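Local coordinates for protein peptidylprolyl Isomerase (Naegleria fowleri, PDB 6B4P) that probably catalyses the cis-trans isomerisation of peptide bonds preceding proline, as an FKBP-type peptidylprolyl isomerase, at residues V42-T47 with I121-W126; Y93-S98 with N114-F119. All coordinates share one frame; numbering follows the deposited sequence.

Contact 1 (V42-T47 with I121-W126); sequences VSVHYT and IELLSW
Leu123 and Val42 meet through a methyl placed by two torsions. CG of Leu123 is anti to the backbone N (chi1 178°), and chi2 of 52° sets CD1 against Val42 CB at 3.9 Å. Val44 meets Ile121 obliquely, its CB 3.9 Å from Ile121 CG2. Val42 CG1 packs on CB of Trp126, whose indole makes a cation-pi contact with Lys88. Tyr46 CB meets Ile121 CG1. Its OH is bonded to Asp57 and Trp79 meets its ring edge-to-face, consistent with the aromatic proline pocket of FKBPs. These residues share one face of an antiparallel strand pair in the FKBP-type sheet.

A beta bulge shifts the register by one between Ser43 and Val44. At the bulge Ser43 N donates to Ser125 O and its O accepts from N of the extra residue, Leu124. Beyond it His45 N donates to Glu122 O, and Glu122 N to His45 O. Leu124 CD1 lies 3.7 Å from His45 CD2, and His45 ND1 is held by Ser59 OG. The chemistry is two-faced: Ile121 and Leu123 pack against helix 77-84 and Val42 on Phe68, while the other face carries polar Ser43, His45, Glu122 and Ser125, with Leu124 and the His45 ring against Pro65.

Contact 2 (Y93-S98 with N114-F119); sequences YFEIPS and NSTLMF
This is an antiparallel strand pairing in the FKBP-type sheet, where strand 91-96 meets the start of strand 117-126. Four backbone hydrogen bonds join it. Phe94 and Phe119 exchange two of them, with Phe94 N 2.7 Å from Phe119 O. Ile96 and Leu117 exchange the other two. The Phe119 carbonyl oxygen also lies at the edge of the Phe94 ring, in its plane, 3.7 Å from CD2.

On one face Met118 touches both Tyr93 and Glu95. Its chain is bent at chi2 (-60°) and chi3 (-61°), and the second bend brings CE to 3.5 Å from Tyr93 OH and 3.6 Å from Glu95 CB. Met118 SD lies alongside Glu95 CG. The Glu95 carboxylate also makes a long, weak ion pair with Lys23.

The opposite face looks into the core of the FKBP fold, in which a curved antiparallel sheet wraps a short helix. Here Ile96 CD1 packs on Phe119 CD2 at 3.6 Å, approaching the ring obliquely. Trp79 of helix 77-84 meets the Phe119 ring edge-to-face.

Past Ile96 the ladder gives way to loops, joined by CA-H...O contacts, side chains and a water. Thr116 CA approaches Ile96 O, and Ser98 CA approaches Ser115 O. The water accepts from Ser98 N at 2.8 Å and lies a doubtfully short 2.5 Å from Thr116 OG1. Ser98 OG lies 3.0 Å from Asn114 OD1.

Overall arrangement
Contact 1 and contact 2 share strand 117-126. Its later part pairs with strand 41-50 in contact 1, and its start pairs with strand 91-96 in contact 2. Their centres are about 17 Å apart, on opposite sides of the chain's centre. Both are partly buried, each with one face in the core beneath helix 77-84. That face is mostly aliphatic across contact 1, with Tyr46 and Trp126 at its ends, and richer in aromatic rings in contact 2. The cores join where Ile121 packs on Phe94 and Tyr46 on Phe119. The other faces differ: serine, histidine and glutamate in contact 1, Met118 with Tyr93 and Glu95 in contact 2. A bulge interrupts contact 1; contact 2 ends in two loops with a water between them.

Contact 1 (V42-T47 with I121-W126)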
ATOM      1  N   VAL A  42      10.557  -6.434  -1.430  1.00 17.53           N
ATOM      2  CA  VAL A  42       9.256  -6.995  -1.090  1.00 17.45           C
ATOM      3  C   VAL A  42       8.476  -7.251  -2.368  1.00 18.68           C
ATOM      4  O   VAL A  42       8.594  -6.517  -3.355  1.00 22.42           O
ATOM      5  CB  VAL A  42       8.461  -6.074  -0.136  1.00 16.03           C
ATOM      6  CG1 VAL A  42       9.196  -5.890   1.180  1.00 17.11           C
ATOM      7  CG2 VAL A  42       8.165  -4.730  -0.789  1.00 18.34           C
ATOM      8  N   SER A  43       7.662  -8.297  -2.341  1.00 15.44           N
ATOM      9  CA  SER A  43       6.744  -8.615  -3.425  1.00 15.69           C
ATOM     10  C   SER A  43       5.326  -8.442  -2.906  1.00 15.58           C
ATOM     11  O   SER A  43       4.968  -9.038  -1.881  1.00 16.26           O
ATOM     12  CB  SER A  43       6.947 -10.046  -3.923  1.00 19.34           C
ATOM     13  OG  SER A  43       8.196 -10.207  -4.573  1.00 22.39           O
ATOM     14  N   VAL A  44       4.523  -7.631  -3.605  1.00 14.96           N
ATOM     15  CA  VAL A  44       3.155  -7.358  -3.183  1.00 13.04           C
ATOM     16  C   VAL A  44       2.203  -7.544  -4.350  1.00 14.02           C
ATOM     17  O   VAL A  44       2.552  -7.325  -5.515  1.00 16.60           O
ATOM     18  CB  VAL A  44       2.982  -5.935  -2.596  1.00 13.05           C
ATOM     19  CG1 VAL A  44       3.880  -5.719  -1.363  1.00 14.01           C
ATOM     20  CG2 VAL A  44       3.238  -4.863  -3.651  1.00 15.09           C
ATOM     21  N   HIS A  45       0.982  -7.960  -4.020  1.00 15.61           N
ATOM     22  CA  HIS A  45      -0.147  -7.828  -4.921  1.00 16.67           C
ATOM     23  C   HIS A  45      -1.023  -6.711  -4.388  1.00 15.64           C
ATOM     24  O   HIS A  45      -1.220  -6.596  -3.173  1.00 16.51           O
ATOM     25  CB  HIS A  45      -0.940  -9.132  -5.039  1.00 17.17           C
ATOM     26  CG  HIS A  45      -0.555  -9.951  -6.227  1.00 17.74           C
ATOM     27  ND1 HIS A  45      -0.432  -9.412  -7.488  1.00 19.54           N
ATOM     28  CD2 HIS A  45      -0.264 -11.269  -6.349  1.00 21.78           C
ATOM     29  CE1 HIS A  45      -0.084 -10.362  -8.339  1.00 21.07           C
ATOM     30  NE2 HIS A  45       0.027 -11.497  -7.672  1.00 26.34           N
ATOM     31  N   TYR A  46      -1.547  -5.880  -5.289  1.00 12.74           N
ATOM     32  CA  TYR A  46      -2.319  -4.742  -4.817  1.00 13.02           C
ATOM     33  C   TYR A  46      -3.462  -4.438  -5.771  1.00 13.45           C
ATOM     34  O   TYR A  46      -3.425  -4.777  -6.954  1.00 14.19           O
ATOM     35  CB  TYR A  46      -1.444  -3.490  -4.666  1.00 14.95           C
ATOM     36  CG  TYR A  46      -0.971  -2.977  -6.002  1.00 14.10           C
ATOM     37  CD1 TYR A  46      -1.683  -1.992  -6.685  1.00 15.35           C
ATOM     38  CD2 TYR A  46       0.169  -3.499  -6.598  1.00 12.48           C
ATOM     39  CE1 TYR A  46      -1.255  -1.548  -7.932  1.00 14.05           C
ATOM     40  CE2 TYR A  46       0.602  -3.065  -7.839  1.00 14.47           C
ATOM     41  CZ  TYR A  46      -0.112  -2.082  -8.497  1.00 14.57           C
ATOM     42  OH  TYR A  46       0.293  -1.649  -9.728  1.00 18.08           O
ATOM     43  N   THR A  47      -4.473  -3.758  -5.232  1.00 15.37           N
ATOM     44  CA  THR A  47      -5.548  -3.157  -6.017  1.00 15.04           C
ATOM     45  C   THR A  47      -5.745  -1.729  -5.527  1.00 13.50           C
ATOM     46  O   THR A  47      -5.947  -1.509  -4.330  1.00 16.45           O
ATOM     47  CB  THR A  47      -6.845  -3.956  -5.896  1.00 16.74           C
ATOM     48  OG1 THR A  47      -6.642  -5.297  -6.379  1.00 18.55           O
ATOM     49  CG2 THR A  47      -7.955  -3.306  -6.719  1.00 17.37           C
ATOM     50  N   ILE A 121      -3.470  -4.338  -0.232  1.00 13.55           N
ATOM     51  CA  ILE A 121      -2.097  -4.796  -0.442  1.00 13.35           C
ATOM     52  C   ILE A 121      -1.910  -6.127   0.268  1.00 15.27           C
ATOM     53  O   ILE A 121      -2.271  -6.266   1.441  1.00 15.37           O
ATOM     54  CB  ILE A 121      -1.059  -3.787   0.081  1.00 13.18           C
ATOM     55  CG1 ILE A 121      -1.278  -2.401  -0.541  1.00 14.81           C
ATOM     56  CG2 ILE A 121       0.349  -4.298  -0.195  1.00 15.76           C
ATOM     57  CD1 ILE A 121      -0.283  -1.362  -0.034  1.00 15.85           C
ATOM     58  N   GLU A 122      -1.381  -7.111  -0.449  1.00 14.84           N
ATOM     59  CA  GLU A 122      -0.990  -8.390   0.134  1.00 13.93           C
ATOM     60  C   GLU A 122       0.527  -8.463   0.070  1.00 14.52           C
ATOM     61  O   GLU A 122       1.106  -8.355  -1.017  1.00 14.45           O
ATOM     62  CB  GLU A 122      -1.610  -9.570  -0.609  1.00 15.12           C
ATOM     63  CG  GLU A 122      -1.220 -10.904  -0.006  1.00 17.37           C
ATOM     64  CD  GLU A 122      -1.856 -12.084  -0.717  1.00 26.95           C
ATOM     65  OE1 GLU A 122      -2.469 -11.876  -1.783  1.00 33.72           O
ATOM     66  OE2 GLU A 122      -1.743 -13.224  -0.211  1.00 27.98           O
ATOM     67  N   LEU A 123       1.164  -8.614   1.228  1.00 15.03           N
ATOM     68  CA  LEU A 123       2.617  -8.755   1.313  1.00 13.91           C
ATOM     69  C   LEU A 123       2.950 -10.231   1.135  1.00 16.94           C
ATOM     70  O   LEU A 123       2.802 -11.028   2.063  1.00 17.68           O
ATOM     71  CB  LEU A 123       3.126  -8.218   2.645  1.00 13.12           C
ATOM     72  CG  LEU A 123       4.629  -8.373   2.858  1.00 13.57           C
ATOM     73  CD1 LEU A 123       5.411  -7.793   1.676  1.00 17.26           C
ATOM     74  CD2 LEU A 123       5.034  -7.720   4.153  1.00 16.68           C
ATOM     75  N   LEU A 124       3.422 -10.600  -0.059  1.00 15.43           N
ATOM     76  CA  LEU A 124       3.570 -12.013  -0.392  1.00 17.63           C
ATOM     77  C   LEU A 124       4.818 -12.618   0.227  1.00 17.59           C
ATOM     78  O   LEU A 124       4.781 -13.741   0.742  1.00 21.03           O
ATOM     79  CB  LEU A 124       3.620 -12.193  -1.907  1.00 20.12           C
ATOM     80  CG  LEU A 124       2.379 -11.672  -2.620  1.00 22.27           C
ATOM     81  CD1 LEU A 124       2.651 -11.574  -4.109  1.00 29.36           C
ATOM     82  CD2 LEU A 124       1.209 -12.612  -2.352  1.00 30.79           C
ATOM     83  N   SER A 125       5.932 -11.901   0.150  1.00 16.07           N
ATOM     84  CA  SER A 125       7.244 -12.420   0.502  1.00 17.04           C
ATOM     85  C   SER A 125       8.224 -11.269   0.392  1.00 16.54           C
ATOM     86  O   SER A 125       7.884 -10.183  -0.081  1.00 16.85           O
ATOM     87  CB  SER A 125       7.681 -13.556  -0.423  1.00 21.17           C
ATOM     88  OG  SER A 125       7.738 -13.097  -1.772  1.00 20.94           O
ATOM     89  N   TRP A 126       9.457 -11.530   0.807  1.00 18.37           N
ATOM     90  CA  TRP A 126      10.533 -10.591   0.527  1.00 18.09           C
ATOM     91  C   TRP A 126      11.851 -11.342   0.578  1.00 19.89           C
ATOM     92  O   TRP A 126      11.923 -12.496   1.011  1.00 23.67           O
ATOM     93  CB  TRP A 126      10.537  -9.409   1.503  1.00 17.40           C
ATOM     94  CG  TRP A 126      10.794  -9.780   2.933  1.00 18.35           C
ATOM     95  CD1 TRP A 126      12.011 -10.003   3.525  1.00 21.64           C
ATOM     96  CD2 TRP A 126       9.812  -9.965   3.959  1.00 15.98           C
ATOM     97  NE1 TRP A 126      11.838 -10.297   4.861  1.00 20.28           N
ATOM     98  CE2 TRP A 126      10.498 -10.279   5.147  1.00 17.83           C
ATOM     99  CE3 TRP A 126       8.414  -9.891   3.987  1.00 15.74           C
ATOM    100  CZ2 TRP A 126       9.836 -10.525   6.353  1.00 17.66           C
ATOM    101  CZ3 TRP A 126       7.764 -10.118   5.192  1.00 18.49           C
ATOM    102  CH2 TRP A 126       8.465 -10.439   6.348  1.00 17.71           C
TER

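Contact 2 (Y93-S98 with N114-F119)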
ATOM      1  N   TYR A  93      -6.075  -3.316   3.990  1.00 15.61           N
ATOM      2  CA  TYR A  93      -6.746  -2.275   3.222  1.00 14.26           C
ATOM      3  C   TYR A  93      -6.308  -0.927   3.770  1.00 13.03           C
ATOM      4  O   TYR A  93      -6.459  -0.668   4.966  1.00 17.17           O
ATOM      5  CB  TYR A  93      -8.257  -2.450   3.340  1.00 15.09           C
ATOM      6  CG  TYR A  93      -9.104  -1.509   2.527  1.00 16.44           C
ATOM      7  CD1 TYR A  93      -8.996  -1.458   1.139  1.00 18.60           C
ATOM      8  CD2 TYR A  93     -10.052  -0.705   3.139  1.00 20.97           C
ATOM      9  CE1 TYR A  93      -9.807  -0.620   0.393  1.00 19.36           C
ATOM     10  CE2 TYR A  93     -10.854   0.138   2.403  1.00 22.35           C
ATOM     11  CZ  TYR A  93     -10.727   0.177   1.032  1.00 18.63           C
ATOM     12  OH  TYR A  93     -11.545   1.011   0.303  1.00 21.87           O
ATOM     13  N   PHE A  94      -5.748  -0.088   2.906  1.00 12.76           N
ATOM     14  CA  PHE A  94      -5.132   1.168   3.310  1.00 13.03           C
ATOM     15  C   PHE A  94      -5.892   2.357   2.751  1.00 14.46           C
ATOM     16  O   PHE A  94      -6.252   2.380   1.573  1.00 15.73           O
ATOM     17  CB  PHE A  94      -3.683   1.251   2.815  1.00 14.74           C
ATOM     18  CG  PHE A  94      -2.755   0.260   3.447  1.00 13.20           C
ATOM     19  CD1 PHE A  94      -1.925   0.639   4.488  1.00 15.45           C
ATOM     20  CD2 PHE A  94      -2.687  -1.047   2.978  1.00 14.09           C
ATOM     21  CE1 PHE A  94      -1.041  -0.283   5.065  1.00 16.26           C
ATOM     22  CE2 PHE A  94      -1.793  -1.964   3.552  1.00 17.19           C
ATOM     23  CZ  PHE A  94      -0.979  -1.575   4.593  1.00 14.69           C
ATOM     24  N   GLU A  95      -6.104   3.362   3.599  1.00 13.36           N
ATOM     25  CA  GLU A  95      -6.486   4.693   3.153  1.00 12.94           C
ATOM     26  C   GLU A  95      -5.238   5.561   3.141  1.00 15.59           C
ATOM     27  O   GLU A  95      -4.599   5.743   4.186  1.00 13.90           O
ATOM     28  CB  GLU A  95      -7.546   5.291   4.066  1.00 13.02           C
ATOM     29  CG  GLU A  95      -8.018   6.645   3.584  1.00 13.42           C
ATOM     30  CD  GLU A  95      -9.313   7.084   4.239  1.00 17.05           C
ATOM     31  OE1 GLU A  95     -10.320   6.348   4.143  1.00 18.84           O
ATOM     32  OE2 GLU A  95      -9.304   8.146   4.888  1.00 20.04           O
ATOM     33  N   ILE A  96      -4.902   6.107   1.979  1.00 12.57           N
ATOM     34  CA  ILE A  96      -3.653   6.827   1.785  1.00 12.44           C
ATOM     35  C   ILE A  96      -3.974   8.242   1.323  1.00 12.50           C
ATOM     36  O   ILE A  96      -4.224   8.478   0.141  1.00 14.64           O
ATOM     37  CB  ILE A  96      -2.747   6.104   0.775  1.00 12.75           C
ATOM     38  CG1 ILE A  96      -2.506   4.664   1.238  1.00 12.73           C
ATOM     39  CG2 ILE A  96      -1.413   6.826   0.650  1.00 14.50           C
ATOM     40  CD1 ILE A  96      -1.388   3.934   0.482  1.00 15.62           C
ATOM     41  N   PRO A  97      -3.940   9.223   2.230  1.00 14.68           N
ATOM     42  CA  PRO A  97      -4.149  10.618   1.830  1.00 15.79           C
ATOM     43  C   PRO A  97      -3.153  11.060   0.769  1.00 15.31           C
ATOM     44  O   PRO A  97      -2.069  10.490   0.606  1.00 14.27           O
ATOM     45  CB  PRO A  97      -3.954  11.400   3.141  1.00 18.73           C
ATOM     46  CG  PRO A  97      -4.196  10.378   4.232  1.00 19.57           C
ATOM     47  CD  PRO A  97      -3.674   9.093   3.676  1.00 14.61           C
ATOM     48  N   SER A  98      -3.546  12.109   0.038  1.00 19.20           N
ATOM     49  CA  SER A  98      -2.734  12.586  -1.074  1.00 17.33           C
ATOM     50  C   SER A  98      -1.336  12.989  -0.619  1.00 19.16           C
ATOM     51  O   SER A  98      -0.364  12.783  -1.361  1.00 17.62           O
ATOM     52  CB  SER A  98      -3.435  13.752  -1.779  1.00 21.17           C
ATOM     53  OG  SER A  98      -3.573  14.869  -0.921  1.00 23.91           O
ATOM     54  N   ASN A 114      -4.549  15.464  -6.783  1.00 20.44           N
ATOM     55  CA  ASN A 114      -4.943  15.616  -5.378  1.00 16.05           C
ATOM     56  C   ASN A 114      -5.877  14.494  -4.908  1.00 16.83           C
ATOM     57  O   ASN A 114      -6.918  14.735  -4.292  1.00 21.63           O
ATOM     58  CB  ASN A 114      -5.567  16.994  -5.139  1.00 23.59           C
ATOM     59  CG  ASN A 114      -5.669  17.330  -3.680  1.00 31.07           C
ATOM     60  OD1 ASN A 114      -4.956  16.759  -2.851  1.00 32.90           O
ATOM     61  ND2 ASN A 114      -6.566  18.249  -3.347  1.00 30.80           N
ATOM     62  N   SER A 115      -5.466  13.251  -5.139  1.00 15.75           N
ATOM     63  CA  SER A 115      -6.297  12.085  -4.852  1.00 16.06           C
ATOM     64  C   SER A 115      -5.883  11.359  -3.577  1.00 14.55           C
ATOM     65  O   SER A 115      -4.730  10.928  -3.449  1.00 15.57           O
ATOM     66  CB  SER A 115      -6.225  11.083  -6.000  1.00 16.05           C
ATOM     67  OG  SER A 115      -6.915  11.539  -7.138  1.00 17.80           O
ATOM     68  N   THR A 116      -6.844  11.154  -2.678  1.00 15.56           N
ATOM     69  CA  THR A 116      -6.737  10.081  -1.695  1.00 14.18           C
ATOM     70  C   THR A 116      -6.803   8.747  -2.427  1.00 12.95           C
ATOM     71  O   THR A 116      -7.632   8.562  -3.318  1.00 15.85           O
ATOM     72  CB  THR A 116      -7.875  10.182  -0.673  1.00 14.46           C
ATOM     73  OG1 THR A 116      -7.811  11.440   0.007  1.00 18.72           O
ATOM     74  CG2 THR A 116      -7.788   9.049   0.361  1.00 14.87           C
ATOM     75  N   LEU A 117      -5.916   7.817  -2.081  1.00 13.76           N
ATOM     76  CA  LEU A 117      -5.871   6.527  -2.754  1.00 12.79           C
ATOM     77  C   LEU A 117      -6.189   5.431  -1.757  1.00 13.35           C
ATOM     78  O   LEU A 117      -5.667   5.441  -0.637  1.00 15.05           O
ATOM     79  CB  LEU A 117      -4.494   6.245  -3.373  1.00 13.93           C
ATOM     80  CG  LEU A 117      -3.969   7.317  -4.322  1.00 14.19           C
ATOM     81  CD1 LEU A 117      -2.607   6.911  -4.832  1.00 16.63           C
ATOM     82  CD2 LEU A 117      -4.937   7.549  -5.481  1.00 16.22           C
ATOM     83  N   MET A 118      -7.028   4.480  -2.169  1.00 11.96           N
ATOM     84  CA  MET A 118      -7.303   3.291  -1.373  1.00 12.96           C
ATOM     85  C   MET A 118      -6.569   2.100  -1.980  1.00 13.53           C
ATOM     86  O   MET A 118      -6.613   1.899  -3.199  1.00 16.06           O
ATOM     87  CB  MET A 118      -8.798   3.001  -1.329  1.00 13.73           C
ATOM     88  CG  MET A 118      -9.666   4.207  -1.003  1.00 14.63           C
ATOM     89  SD  MET A 118      -9.311   4.966   0.606  1.00 14.62           S
ATOM     90  CE  MET A 118      -9.676   3.632   1.733  1.00 15.36           C
ATOM     91  N   PHE A 119      -5.908   1.299  -1.144  1.00 13.54           N
ATOM     92  CA  PHE A 119      -5.193   0.136  -1.656  1.00 14.63           C
ATOM     93  C   PHE A 119      -5.499  -1.087  -0.812  1.00 13.73           C
ATOM     94  O   PHE A 119      -5.384  -1.037   0.417  1.00 16.83           O
ATOM     95  CB  PHE A 119      -3.666   0.328  -1.665  1.00 13.77           C
ATOM     96  CG  PHE A 119      -3.152   1.217  -2.762  1.00 13.86           C
ATOM     97  CD1 PHE A 119      -2.879   0.709  -4.014  1.00 14.77           C
ATOM     98  CD2 PHE A 119      -2.902   2.555  -2.519  1.00 12.41           C
ATOM     99  CE1 PHE A 119      -2.372   1.526  -5.026  1.00 15.43           C
ATOM    100  CE2 PHE A 119      -2.413   3.374  -3.520  1.00 13.56           C
ATOM    101  CZ  PHE A 119      -2.143   2.860  -4.765  1.00 14.84           C
TER
HETATM  102  O   HOH W   1      -6.091  13.208   0.301  1.00 20.50           O